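Local structure of citrate synthase (Metallosphaera sedula, 6ABX) at the interface of chains A and B. The protein condenses acetyl-CoA with oxaloacetate to give citrate and free CoA, the citrate synthase reaction that feeds the tricarboxylic acid cycle. Coordinates in Å, arbitrary orientation; residue numbers count along the deposited sequence, not the author numbering. Chains: chain A/B, Citrate synthase.

The interface of chains A and B. Residues chain A 191, 195-197, 200; chain B 93, 96, 207, 210-211.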
loop_
_atom_site.group_PDB
_atom_site.type_symbol
_atom_site.label_atom_id
_atom_site.label_comp_id
_atom_site.label_asym_id
_atom_site.label_seq_id
_atom_site.Cartn_x
_atom_site.Cartn_y
_atom_site.Cartn_z
ATOM N N VAL A 191 5.477 -2.498 2.954
ATOM C CA VAL A 191 4.467 -3.491 3.377
ATOM C C VAL A 191 5.122 -4.852 3.577
ATOM O O VAL A 191 4.855 -5.546 4.562
ATOM C CB VAL A 191 3.332 -3.550 2.345
ATOM C CG1 VAL A 191 2.400 -4.713 2.541
ATOM C CG2 VAL A 191 2.542 -2.246 2.354
ATOM N N LEU A 195 6.286 -8.451 7.012
ATOM C CA LEU A 195 5.918 -9.834 6.729
ATOM C C LEU A 195 4.424 -9.970 6.415
ATOM O O LEU A 195 3.883 -11.060 6.464
ATOM C CB LEU A 195 6.399 -10.803 7.814
ATOM C CG LEU A 195 7.912 -10.831 7.989
ATOM C CD1 LEU A 195 8.305 -11.939 8.946
ATOM C CD2 LEU A 195 8.651 -11.015 6.657
ATOM N N SER A 196 3.805 -8.885 5.950
ATOM C CA SER A 196 2.526 -8.960 5.328
ATOM C C SER A 196 2.638 -9.730 4.021
ATOM O O SER A 196 3.717 -9.894 3.442
ATOM C CB SER A 196 1.961 -7.578 5.097
ATOM O OG SER A 196 0.601 -7.695 4.757
ATOM N N ASP A 197 1.503 -10.140 3.497
ATOM C CA ASP A 197 1.495 -11.044 2.323
ATOM C C ASP A 197 1.739 -10.273 1.016
ATOM O O ASP A 197 1.640 -9.067 0.951
ATOM C CB ASP A 197 0.149 -11.740 2.286
ATOM C CG ASP A 197 -0.983 -10.773 2.034
ATOM O OD1 ASP A 197 -1.409 -10.112 3.002
ATOM O OD2 ASP A 197 -1.425 -10.667 0.858
ATOM N N SER A 200 -1.056 -7.931 -0.323
ATOM C CA SER A 200 -1.015 -6.655 0.419
ATOM C C SER A 200 0.060 -5.739 -0.161
ATOM O O SER A 200 -0.180 -4.542 -0.393
ATOM C CB SER A 200 -0.760 -6.906 1.881
ATOM O OG SER A 200 -1.874 -7.524 2.499
ATOM N N ASP B 93 -7.751 -8.529 5.476
ATOM C CA ASP B 93 -8.027 -8.467 4.030
ATOM C C ASP B 93 -9.438 -7.968 3.728
ATOM O O ASP B 93 -9.645 -7.223 2.775
ATOM C CB ASP B 93 -7.786 -9.777 3.297
ATOM C CG ASP B 93 -6.371 -10.309 3.404
ATOM O OD1 ASP B 93 -5.484 -9.539 3.812
ATOM O OD2 ASP B 93 -6.201 -11.522 3.153
ATOM N N ARG B 96 -9.247 -4.138 4.391
ATOM C CA ARG B 96 -8.432 -3.561 3.262
ATOM C C ARG B 96 -9.362 -3.376 2.061
ATOM O O ARG B 96 -9.471 -2.275 1.484
ATOM C CB ARG B 96 -7.230 -4.455 2.946
ATOM C CG ARG B 96 -6.299 -3.963 1.821
ATOM C CD ARG B 96 -5.281 -5.018 1.449
ATOM N NE ARG B 96 -5.868 -6.215 0.832
ATOM C CZ ARG B 96 -5.427 -7.464 0.944
ATOM N NH1 ARG B 96 -4.327 -7.722 1.634
ATOM N NH2 ARG B 96 -6.114 -8.477 0.444
ATOM N N SER B 207 -2.545 -2.604 4.771
ATOM C CA SER B 207 -1.715 -3.646 4.163
ATOM C C SER B 207 -0.453 -3.916 4.976
ATOM O O SER B 207 -0.054 -5.061 5.186
ATOM C CB SER B 207 -1.403 -3.239 2.761
ATOM O OG SER B 207 -2.577 -3.278 1.972
ATOM N N LYS B 210 -1.100 -5.233 8.942
ATOM C CA LYS B 210 -1.442 -6.639 8.987
ATOM C C LYS B 210 -0.239 -7.502 9.385
ATOM O O LYS B 210 -0.412 -8.564 9.909
ATOM C CB LYS B 210 -1.925 -7.094 7.603
ATOM C CG LYS B 210 -2.289 -8.554 7.530
ATOM C CD LYS B 210 -2.740 -8.967 6.161
ATOM C CE LYS B 210 -3.005 -10.457 6.128
ATOM N NZ LYS B 210 -3.286 -10.954 4.765
ATOM N N GLY B 211 0.986 -7.116 8.967
ATOM C CA GLY B 211 2.054 -8.047 9.075
ATOM C C GLY B 211 2.436 -8.299 10.530
ATOM O O GLY B 211 2.375 -7.408 11.390
HETATM O O HOH W 1 -4.267 -10.720 0.861
#
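The guanidinium of B:Arg96 meets A:Ser200 and a bridging water with its edge: the hydroxyl OG of A:Ser200 lies in its plane, 2.6 Å from NH1 of B:Arg96 and close enough for a hydrogen bond, and the water, also in plane, is shared by NH1 and NH2. One face of the group rests over CA of B:Asp93, and the bend at chi3 (66°) turns the otherwise extended arginine chain toward chain A. The second flat group, the carboxylate of A:Asp197, is approached on both faces. The amine NZ of B:Lys210 forms a salt bridge to A:Asp197 OD1 at 2.7 Å, steeply out of the plane, while OG of A:Ser200 donates to the same oxygen from the opposite face. OD2 of A:Asp197 accepts a hydrogen bond from the backbone N of A:Ser200 at 3.0 Å, an N-cap-like arrangement at the start of helix 198-209, and takes the water that leads to B:Arg96.

B:Lys210 reaches this point as a fully extended chain that crosses the A:Asp197 side chain at about a right angle. NZ of B:Lys210 also bonds, at 2.8 Å, to B:Asp93 OD1 through its syn lone pair, and this oxygen in turn pairs with NH1 of B:Arg96. The lysine therefore sits between two carboxylates, with A:Asp197 OD1 and B:Asp93 OD1 4.2 Å apart, and its charge probably offsets their repulsion. An alanine in place of A:Asp197 would probably leave B:Lys210 without its partner across the interface and the A:Ser200 hydroxyl and backbone N without their acceptors.

This patch belongs to the two-fold interface of the citrate synthase dimer; its centre lies about 28 Å from the predicted catalytic A:His253, so its role is likely to be in assembly. Beside the charged cluster, CG1 of A:Val191 packs near the B:Ser207 carbonyl. With OG anti to its backbone N (chi1 -167°), A:Ser196 points its hydroxyl across to chain B. The carbonyl O of B:Ser207, in the last turn of B helix 198-209, accepts a hydrogen bond from OG of A:Ser196 at 2.7 Å, nearly in line with C=O (160°).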